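PDB 6RN5: CHAD domain protein from Streptomyces chartreusis, which probably binds polyphosphate through its helical CHAD domain and also binds copper ions, as a phosin with a combined polyphosphate- and metal-binding fold. Local coordinates for residues Y27-L41 with A58-T72. Sequence-based numbering, arbitrary orientation.
Sequences YLRAQATEFLRALRL and AARALRRSARRISAT. With SO4 (sulfate ion), chain I; SO4 (sulfate ion), chain G.
A chi1 of -175° swings the Phe35 ring of helix 27-41 away from its own backbone N, placing one face against Leu62 CD2 of antiparallel helix 58-72; Tyr27, at -177°, turns its ring edge to Thr72 OG1. The Leu62 methyl makes a CH-pi contact 3.5 Å from the Phe35 centroid, while Ser65 OG lies at the ring edge and hydrogen-bonds back to Ala61 O (2.9 Å). Ala38 and Ala58 bring the backbones closest, CA to CA 4.8 Å, with Ala61 CB against Ala38 CB. At the other end, Thr72 OG1 lies in the Tyr27 ring plane, 3.4 Å from CE2. Tyr27 OH touches the Arg68 aliphatic chain, and a bend at chi2 carries Gln31 OE1 to Arg68 CD (3.2 Å), a plain contact with amide and guanidinium planes 33° apart. Arg68 extends to sulfate G, giving NH1 to O1 (2.9 Å) and NH2 to O2 (3.0 Å); NH1 also reaches Arg64 O. Replacing Arg68 by an alanine is likely to cost this sulfate two hydrogen bonds, deprive Glu292 of a salt-bridge mate and strip Tyr27 and Gln31 of the chain they pack on. Arg64 and Arg67 share that sulfate, and Arg67 joins Arg60 and Arg63 on sulfate I, a basic row consistent with polyphosphate binding by a CHAD domain. Glu292 of helix 274-295 salt-bridges Arg68 NH2 and hydrogen-bonds Tyr27 OH; helix 201-213 packs on Phe35 and Leu39, helix 82-120 on Leu62 and Ile69.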
ATOM      1  N   TYR A  27      -0.396  -7.277  46.131  1.00 33.45           N
ATOM      2  CA  TYR A  27      -0.492  -7.477  44.685  1.00 31.89           C
ATOM      3  C   TYR A  27       0.360  -8.660  44.231  1.00 35.40           C
ATOM      4  O   TYR A  27      -0.149  -9.529  43.482  1.00 32.38           O
ATOM      5  CB  TYR A  27      -0.118  -6.212  43.927  1.00 33.49           C
ATOM      6  CG  TYR A  27      -0.266  -6.304  42.432  1.00 33.09           C
ATOM      7  CD1 TYR A  27      -1.533  -6.375  41.824  1.00 30.77           C
ATOM      8  CD2 TYR A  27       0.871  -6.356  41.609  1.00 34.12           C
ATOM      9  CE1 TYR A  27      -1.644  -6.474  40.422  1.00 31.68           C
ATOM     10  CE2 TYR A  27       0.766  -6.463  40.223  1.00 31.72           C
ATOM     11  CZ  TYR A  27      -0.486  -6.518  39.639  1.00 32.87           C
ATOM     12  OH  TYR A  27      -0.554  -6.586  38.264  1.00 33.83           O
ATOM     13  N   LEU A  28       1.616  -8.726  44.715  1.00 28.90           N
ATOM     14  CA  LEU A  28       2.496  -9.833  44.417  1.00 31.27           C
ATOM     15  C   LEU A  28       1.933 -11.187  44.889  1.00 33.95           C
ATOM     16  O   LEU A  28       1.949 -12.154  44.125  1.00 33.63           O
ATOM     17  CB  LEU A  28       3.917  -9.615  44.982  1.00 31.16           C
ATOM     18  CG  LEU A  28       4.741  -8.556  44.226  1.00 33.24           C
ATOM     19  CD1 LEU A  28       5.999  -8.163  44.979  1.00 36.32           C
ATOM     20  CD2 LEU A  28       5.095  -9.044  42.818  1.00 34.30           C
ATOM     21  N   ARG A  29       1.465 -11.262  46.132  1.00 33.45           N
ATOM     22  CA  ARG A  29       0.833 -12.490  46.653  1.00 36.23           C
ATOM     23  C   ARG A  29      -0.358 -12.963  45.788  1.00 34.76           C
ATOM     24  O   ARG A  29      -0.472 -14.144  45.478  1.00 30.02           O
ATOM     25  CB  ARG A  29       0.432 -12.341  48.145  1.00 35.79           C
ATOM     26  CG  ARG A  29       1.629 -12.401  49.110  1.00 39.33           C
ATOM     27  CD  ARG A  29       1.260 -12.553  50.604  1.00 41.12           C
ATOM     28  NE  ARG A  29       0.392 -11.439  50.975  1.00 52.47           N
ATOM     29  CZ  ARG A  29       0.775 -10.303  51.583  1.00 57.01           C
ATOM     30  NH1 ARG A  29      -0.139  -9.350  51.815  1.00 53.03           N
ATOM     31  NH2 ARG A  29       2.044 -10.121  51.998  1.00 55.83           N
ATOM     32  N   ALA A  30      -1.206 -12.023  45.382  1.00 34.18           N
ATOM     33  CA  ALA A  30      -2.355 -12.297  44.540  1.00 35.13           C
ATOM     34  C   ALA A  30      -1.968 -12.851  43.173  1.00 38.77           C
ATOM     35  O   ALA A  30      -2.554 -13.833  42.721  1.00 39.90           O
ATOM     36  CB  ALA A  30      -3.165 -11.026  44.337  1.00 40.36           C
ATOM     37  N   GLN A  31      -1.004 -12.213  42.511  1.00 36.92           N
ATOM     38  CA  GLN A  31      -0.496 -12.718  41.225  1.00 36.42           C
ATOM     39  C   GLN A  31       0.178 -14.080  41.332  1.00 37.81           C
ATOM     40  O   GLN A  31      -0.090 -14.957  40.515  1.00 34.61           O
ATOM     41  CB  GLN A  31       0.446 -11.701  40.580  1.00 36.01           C
ATOM     42  CG  GLN A  31      -0.307 -10.444  40.173  1.00 35.79           C
ATOM     43  CD  GLN A  31      -1.434 -10.735  39.191  1.00 37.95           C
ATOM     44  OE1 GLN A  31      -1.240 -11.449  38.202  1.00 36.33           O
ATOM     45  NE2 GLN A  31      -2.600 -10.168  39.439  1.00 35.23           N
ATOM     46  N   ALA A  32       1.043 -14.245  42.331  1.00 34.11           N
ATOM     47  CA  ALA A  32       1.647 -15.515  42.613  1.00 33.80           C
ATOM     48  C   ALA A  32       0.615 -16.620  42.774  1.00 36.65           C
ATOM     49  O   ALA A  32       0.809 -17.742  42.267  1.00 35.04           O
ATOM     50  CB  ALA A  32       2.474 -15.424  43.861  1.00 36.85           C
ATOM     51  N   THR A  33      -0.451 -16.312  43.500  1.00 35.04           N
ATOM     52  CA  THR A  33      -1.558 -17.245  43.698  1.00 36.52           C
ATOM     53  C   THR A  33      -2.302 -17.547  42.399  1.00 37.47           C
ATOM     54  O   THR A  33      -2.623 -18.695  42.158  1.00 37.63           O
ATOM     55  CB  THR A  33      -2.532 -16.700  44.742  1.00 38.04           C
ATOM     56  OG1 THR A  33      -1.826 -16.616  45.952  1.00 40.15           O
ATOM     57  CG2 THR A  33      -3.750 -17.612  44.971  1.00 37.51           C
ATOM     58  N   GLU A  34      -2.605 -16.535  41.583  1.00 35.33           N
ATOM     59  CA  GLU A  34      -3.119 -16.784  40.219  1.00 40.63           C
ATOM     60  C   GLU A  34      -2.223 -17.681  39.383  1.00 39.01           C
ATOM     61  O   GLU A  34      -2.728 -18.509  38.662  1.00 38.23           O
ATOM     62  CB  GLU A  34      -3.343 -15.499  39.420  1.00 44.70           C
ATOM     63  CG  GLU A  34      -4.513 -14.672  39.940  1.00 55.28           C
ATOM     64  CD  GLU A  34      -5.800 -15.495  40.098  1.00 62.20           C
ATOM     65  OE1 GLU A  34      -6.281 -16.036  39.074  1.00 59.87           O
ATOM     66  OE2 GLU A  34      -6.320 -15.601  41.239  1.00 63.81           O
ATOM     67  N   PHE A  35      -0.909 -17.470  39.427  1.00 34.77           N
ATOM     68  CA  PHE A  35       0.034 -18.353  38.740  1.00 34.62           C
ATOM     69  C   PHE A  35      -0.067 -19.805  39.229  1.00 33.99           C
ATOM     70  O   PHE A  35      -0.006 -20.733  38.429  1.00 33.82           O
ATOM     71  CB  PHE A  35       1.466 -17.850  38.948  1.00 30.64           C
ATOM     72  CG  PHE A  35       2.502 -18.618  38.190  1.00 30.68           C
ATOM     73  CD1 PHE A  35       3.106 -19.714  38.749  1.00 33.05           C
ATOM     74  CD2 PHE A  35       2.870 -18.234  36.918  1.00 33.94           C
ATOM     75  CE1 PHE A  35       4.082 -20.424  38.072  1.00 33.81           C
ATOM     76  CE2 PHE A  35       3.857 -18.921  36.214  1.00 37.06           C
ATOM     77  CZ  PHE A  35       4.476 -20.020  36.801  1.00 38.27           C
ATOM     78  N   LEU A  36      -0.180 -20.004  40.545  1.00 36.97           N
ATOM     79  CA  LEU A  36      -0.291 -21.361  41.080  1.00 37.46           C
ATOM     80  C   LEU A  36      -1.628 -21.993  40.733  1.00 36.64           C
ATOM     81  O   LEU A  36      -1.683 -23.177  40.414  1.00 39.79           O
ATOM     82  CB  LEU A  36      -0.071 -21.408  42.570  1.00 40.12           C
ATOM     83  CG  LEU A  36       1.286 -20.897  43.053  1.00 44.05           C
ATOM     84  CD1 LEU A  36       1.217 -20.748  44.567  1.00 46.64           C
ATOM     85  CD2 LEU A  36       2.448 -21.759  42.621  1.00 46.53           C
ATOM     86  N   ARG A  37      -2.689 -21.222  40.749  1.00 39.59           N
ATOM     87  CA  ARG A  37      -3.985 -21.739  40.252  1.00 45.89           C
ATOM     88  C   ARG A  37      -3.927 -22.219  38.837  1.00 44.78           C
ATOM     89  O   ARG A  37      -4.358 -23.327  38.530  1.00 44.76           O
ATOM     90  CB  ARG A  37      -5.044 -20.684  40.299  1.00 48.31           C
ATOM     91  CG  ARG A  37      -5.719 -20.692  41.626  1.00 61.73           C
ATOM     92  CD  ARG A  37      -6.720 -19.564  41.712  1.00 70.13           C
ATOM     93  NE  ARG A  37      -6.905 -19.187  43.101  1.00 71.22           N
ATOM     94  CZ  ARG A  37      -7.616 -18.141  43.492  1.00 83.02           C
ATOM     95  NH1 ARG A  37      -8.225 -17.347  42.601  1.00 85.62           N
ATOM     96  NH2 ARG A  37      -7.723 -17.896  44.789  1.00 89.18           N
ATOM     97  N   ALA A  38      -3.419 -21.366  37.962  1.00 41.38           N
ATOM     98  CA  ALA A  38      -3.294 -21.728  36.571  1.00 39.40           C
ATOM     99  C   ALA A  38      -2.422 -22.964  36.410  1.00 42.30           C
ATOM    100  O   ALA A  38      -2.726 -23.863  35.634  1.00 45.80           O
ATOM    101  CB  ALA A  38      -2.726 -20.576  35.773  1.00 37.15           C
ATOM    102  N   LEU A  39      -1.327 -23.009  37.145  1.00 43.20           N
ATOM    103  CA  LEU A  39      -0.441 -24.140  37.070  1.00 45.51           C
ATOM    104  C   LEU A  39      -1.153 -25.435  37.469  1.00 48.35           C
ATOM    105  O   LEU A  39      -0.964 -26.429  36.798  1.00 44.85           O
ATOM    106  CB  LEU A  39       0.791 -23.910  37.939  1.00 45.79           C
ATOM    107  CG  LEU A  39       1.817 -25.018  37.920  1.00 49.18           C
ATOM    108  CD1 LEU A  39       2.224 -25.379  36.491  1.00 52.67           C
ATOM    109  CD2 LEU A  39       3.039 -24.628  38.742  1.00 46.46           C
ATOM    110  N   ARG A  40      -1.978 -25.404  38.524  1.00 47.69           N
ATOM    111  CA  ARG A  40      -2.718 -26.575  38.974  1.00 49.53           C
ATOM    112  C   ARG A  40      -3.740 -26.970  37.922  1.00 53.05           C
ATOM    113  O   ARG A  40      -3.862 -28.141  37.610  1.00 48.07           O
ATOM    114  CB  ARG A  40      -3.433 -26.352  40.310  1.00 57.77           C
ATOM    115  CG  ARG A  40      -2.685 -26.849  41.541  1.00 71.53           C
ATOM    116  CD  ARG A  40      -3.533 -26.790  42.822  1.00 79.67           C
ATOM    117  NE  ARG A  40      -4.042 -25.434  43.108  1.00 84.91           N
ATOM    118  CZ  ARG A  40      -3.347 -24.442  43.679  1.00 79.22           C
ATOM    119  NH1 ARG A  40      -2.084 -24.615  44.061  1.00 80.59           N
ATOM    120  NH2 ARG A  40      -3.924 -23.262  43.872  1.00 75.71           N
ATOM    121  N   LEU A  41      -4.479 -26.003  37.385  1.00 51.28           N
ATOM    122  CA  LEU A  41      -5.411 -26.283  36.293  1.00 54.20           C
ATOM    123  C   LEU A  41      -4.693 -26.938  35.110  1.00 54.91           C
ATOM    124  O   LEU A  41      -5.237 -27.800  34.426  1.00 52.63           O
ATOM    125  CB  LEU A  41      -6.066 -24.993  35.803  1.00 54.88           C
ATOM    126  CG  LEU A  41      -6.989 -25.090  34.584  1.00 62.79           C
ATOM    127  CD1 LEU A  41      -8.253 -25.862  34.951  1.00 65.82           C
ATOM    128  CD2 LEU A  41      -7.344 -23.723  34.005  1.00 64.91           C
ATOM    129  N   ALA A  58      -5.368 -22.063  30.852  1.00 53.85           N
ATOM    130  CA  ALA A  58      -4.403 -22.058  31.925  1.00 52.22           C
ATOM    131  C   ALA A  58      -3.070 -21.469  31.468  1.00 51.99           C
ATOM    132  O   ALA A  58      -2.445 -20.709  32.212  1.00 50.29           O
ATOM    133  CB  ALA A  58      -4.199 -23.465  32.449  1.00 52.58           C
ATOM    134  N   ALA A  59      -2.626 -21.782  30.256  1.00 46.00           N
ATOM    135  CA  ALA A  59      -1.329 -21.253  29.814  1.00 50.40           C
ATOM    136  C   ALA A  59      -1.373 -19.714  29.651  1.00 48.88           C
ATOM    137  O   ALA A  59      -0.392 -19.001  29.941  1.00 43.38           O
ATOM    138  CB  ALA A  59      -0.844 -21.922  28.531  1.00 50.99           C
ATOM    139  N   ARG A  60      -2.512 -19.204  29.199  1.00 39.15           N
ATOM    140  CA  ARG A  60      -2.640 -17.792  29.085  1.00 39.43           C
ATOM    141  C   ARG A  60      -2.622 -17.109  30.459  1.00 41.48           C
ATOM    142  O   ARG A  60      -1.961 -16.090  30.644  1.00 39.23           O
ATOM    143  CB  ARG A  60      -3.905 -17.438  28.367  1.00 39.21           C
ATOM    144  CG  ARG A  60      -3.974 -15.960  28.142  1.00 41.01           C
ATOM    145  CD  ARG A  60      -4.879 -15.614  26.979  1.00 43.61           C
ATOM    146  NE  ARG A  60      -4.827 -14.173  26.852  1.00 42.67           N
ATOM    147  CZ  ARG A  60      -5.721 -13.346  27.353  1.00 42.09           C
ATOM    148  NH1 ARG A  60      -6.798 -13.799  27.967  1.00 43.38           N
ATOM    149  NH2 ARG A  60      -5.527 -12.058  27.229  1.00 41.91           N
ATOM    150  N   ALA A  61      -3.332 -17.694  31.410  1.00 38.94           N
ATOM    151  CA  ALA A  61      -3.320 -17.216  32.803  1.00 42.21           C
ATOM    152  C   ALA A  61      -1.910 -17.249  33.426  1.00 40.06           C
ATOM    153  O   ALA A  61      -1.544 -16.354  34.201  1.00 40.10           O
ATOM    154  CB  ALA A  61      -4.301 -18.031  33.654  1.00 38.69           C
ATOM    155  N   LEU A  62      -1.139 -18.281  33.110  1.00 36.68           N
ATOM    156  CA  LEU A  62       0.253 -18.346  33.550  1.00 37.66           C
ATOM    157  C   LEU A  62       1.065 -17.210  32.942  1.00 35.50           C
ATOM    158  O   LEU A  62       1.896 -16.615  33.631  1.00 35.80           O
ATOM    159  CB  LEU A  62       0.893 -19.674  33.167  1.00 39.61           C
ATOM    160  CG  LEU A  62       0.547 -20.878  33.991  1.00 41.62           C
ATOM    161  CD1 LEU A  62       1.054 -22.086  33.228  1.00 47.03           C
ATOM    162  CD2 LEU A  62       1.156 -20.840  35.402  1.00 39.85           C
ATOM    163  N   ARG A  63       0.849 -16.912  31.657  1.00 35.08           N
ATOM    164  CA  ARG A  63       1.542 -15.774  31.023  1.00 37.90           C
ATOM    165  C   ARG A  63       1.204 -14.426  31.641  1.00 35.97           C
ATOM    166  O   ARG A  63       2.089 -13.588  31.879  1.00 33.98           O
ATOM    167  CB  ARG A  63       1.217 -15.639  29.525  1.00 38.77           C
ATOM    168  CG  ARG A  63       1.672 -16.776  28.658  1.00 45.34           C
ATOM    169  CD  ARG A  63       1.718 -16.357  27.198  1.00 48.35           C
ATOM    170  NE  ARG A  63       0.448 -16.044  26.542  1.00 45.12           N
ATOM    171  CZ  ARG A  63      -0.441 -16.950  26.112  1.00 45.47           C
ATOM    172  NH1 ARG A  63      -0.277 -18.253  26.318  1.00 46.23           N
ATOM    173  NH2 ARG A  63      -1.537 -16.546  25.498  1.00 46.31           N
ATOM    174  N   ARG A  64      -0.091 -14.211  31.837  1.00 33.12           N
ATOM    175  CA  ARG A  64      -0.602 -12.946  32.311  1.00 31.81           C
ATOM    176  C   ARG A  64      -0.092 -12.660  33.691  1.00 32.37           C
ATOM    177  O   ARG A  64       0.177 -11.492  33.987  1.00 31.82           O
ATOM    178  CB  ARG A  64      -2.122 -12.913  32.281  1.00 32.73           C
ATOM    179  CG  ARG A  64      -2.664 -12.929  30.860  1.00 35.76           C
ATOM    180  CD  ARG A  64      -4.157 -12.788  30.790  1.00 36.15           C
ATOM    181  NE  ARG A  64      -4.533 -11.404  31.041  1.00 40.66           N
ATOM    182  CZ  ARG A  64      -5.349 -10.983  32.010  1.00 39.51           C
ATOM    183  NH1 ARG A  64      -5.953 -11.814  32.847  1.00 40.49           N
ATOM    184  NH2 ARG A  64      -5.604  -9.706  32.116  1.00 39.80           N
ATOM    185  N   SER A  65       0.056 -13.695  34.532  1.00 30.67           N
ATOM    186  CA  SER A  65       0.501 -13.486  35.891  1.00 30.17           C
ATOM    187  C   SER A  65       2.024 -13.396  35.972  1.00 30.39           C
ATOM    188  O   SER A  65       2.545 -12.568  36.684  1.00 32.03           O
ATOM    189  CB  SER A  65      -0.051 -14.567  36.824  1.00 30.67           C
ATOM    190  OG  SER A  65       0.340 -15.871  36.400  1.00 34.04           O
ATOM    191  N   ALA A  66       2.726 -14.262  35.252  1.00 30.58           N
ATOM    192  CA  ALA A  66       4.176 -14.195  35.177  1.00 32.41           C
ATOM    193  C   ALA A  66       4.642 -12.824  34.748  1.00 32.40           C
ATOM    194  O   ALA A  66       5.559 -12.269  35.330  1.00 33.38           O
ATOM    195  CB  ALA A  66       4.716 -15.235  34.227  1.00 29.46           C
ATOM    196  N   ARG A  67       4.004 -12.297  33.717  1.00 33.23           N
ATOM    197  CA  ARG A  67       4.362 -10.991  33.190  1.00 34.97           C
ATOM    198  C   ARG A  67       4.107  -9.888  34.218  1.00 33.66           C
ATOM    199  O   ARG A  67       4.830  -8.891  34.293  1.00 30.51           O
ATOM    200  CB  ARG A  67       3.469 -10.643  31.997  1.00 37.81           C
ATOM    201  CG  ARG A  67       3.802 -11.320  30.711  1.00 42.55           C
ATOM    202  CD  ARG A  67       3.148 -10.531  29.583  1.00 42.09           C
ATOM    203  NE  ARG A  67       1.691 -10.367  29.687  1.00 41.00           N
ATOM    204  CZ  ARG A  67       0.820 -10.985  28.880  1.00 44.62           C
ATOM    205  NH1 ARG A  67      -0.470 -10.765  28.975  1.00 40.73           N
ATOM    206  NH2 ARG A  67       1.246 -11.848  27.953  1.00 47.27           N
ATOM    207  N   ARG A  68       3.004 -10.008  34.947  1.00 30.75           N
ATOM    208  CA  ARG A  68       2.774  -9.019  36.006  1.00 32.49           C
ATOM    209  C   ARG A  68       3.798  -9.065  37.133  1.00 31.76           C
ATOM    210  O   ARG A  68       4.115  -8.037  37.709  1.00 32.78           O
ATOM    211  CB  ARG A  68       1.382  -9.118  36.592  1.00 28.41           C
ATOM    212  CG  ARG A  68       0.345  -8.595  35.659  1.00 30.69           C
ATOM    213  CD  ARG A  68      -1.063  -9.109  35.993  1.00 31.44           C
ATOM    214  NE  ARG A  68      -2.017  -8.261  35.323  1.00 30.73           N
ATOM    215  CZ  ARG A  68      -2.374  -8.374  34.056  1.00 34.48           C
ATOM    216  NH1 ARG A  68      -1.874  -9.320  33.285  1.00 37.26           N
ATOM    217  NH2 ARG A  68      -3.263  -7.531  33.548  1.00 36.44           N
ATOM    218  N   ILE A  69       4.246 -10.253  37.498  1.00 29.36           N
ATOM    219  CA  ILE A  69       5.180 -10.373  38.592  1.00 29.96           C
ATOM    220  C   ILE A  69       6.526  -9.793  38.127  1.00 32.69           C
ATOM    221  O   ILE A  69       7.172  -9.004  38.835  1.00 30.51           O
ATOM    222  CB  ILE A  69       5.297 -11.838  38.997  1.00 28.81           C
ATOM    223  CG1 ILE A  69       3.977 -12.302  39.604  1.00 29.86           C
ATOM    224  CG2 ILE A  69       6.406 -12.040  39.982  1.00 28.35           C
ATOM    225  CD1 ILE A  69       3.908 -13.802  39.881  1.00 31.91           C
ATOM    226  N   SER A  70       6.899 -10.145  36.903  1.00 30.68           N
ATOM    227  CA  SER A  70       8.142  -9.729  36.349  1.00 35.44           C
ATOM    228  C   SER A  70       8.170  -8.195  36.243  1.00 33.83           C
ATOM    229  O   SER A  70       9.159  -7.546  36.622  1.00 28.87           O
ATOM    230  CB  SER A  70       8.361 -10.439  35.005  1.00 36.06           C
ATOM    231  OG  SER A  70       9.689 -10.280  34.611  1.00 46.47           O
ATOM    232  N   ALA A  71       7.069  -7.614  35.788  1.00 32.24           N
ATOM    233  CA  ALA A  71       6.949  -6.155  35.722  1.00 32.19           C
ATOM    234  C   ALA A  71       7.089  -5.487  37.088  1.00 30.84           C
ATOM    235  O   ALA A  71       7.785  -4.477  37.252  1.00 32.96           O
ATOM    236  CB  ALA A  71       5.615  -5.751  35.095  1.00 30.41           C
ATOM    237  N   THR A  72       6.399  -6.048  38.056  1.00 30.46           N
ATOM    238  CA  THR A  72       6.361  -5.514  39.402  1.00 31.05           C
ATOM    239  C   THR A  72       7.764  -5.507  40.011  1.00 30.75           C
ATOM    240  O   THR A  72       8.163  -4.536  40.653  1.00 31.54           O
ATOM    241  CB  THR A  72       5.398  -6.330  40.238  1.00 31.71           C
ATOM    242  OG1 THR A  72       4.089  -6.201  39.667  1.00 31.91           O
ATOM    243  CG2 THR A  72       5.333  -5.835  41.653  1.00 35.53           C
TER
HETATM  244  S   SO4 I 408      -1.525 -12.823  25.652  1.00 49.95           S
HETATM  245  O1  SO4 I 408      -0.333 -13.462  26.228  1.00 48.49           O
HETATM  246  O2  SO4 I 408      -2.283 -12.126  26.749  1.00 51.40           O
HETATM  247  O3  SO4 I 408      -2.439 -13.826  25.108  1.00 46.68           O
HETATM  248  O4  SO4 I 408      -1.138 -11.844  24.655  1.00 43.98           O
HETATM  249  S   SO4 G 406      -2.864  -7.924  29.782  1.00 43.77           S
HETATM  250  O1  SO4 G 406      -2.324  -9.111  30.415  1.00 40.56           O
HETATM  251  O2  SO4 G 406      -3.985  -7.456  30.632  1.00 41.89           O
HETATM  252  O3  SO4 G 406      -3.366  -8.217  28.435  1.00 47.64           O
HETATM  253  O4  SO4 G 406      -1.757  -6.946  29.638  1.00 51.23           O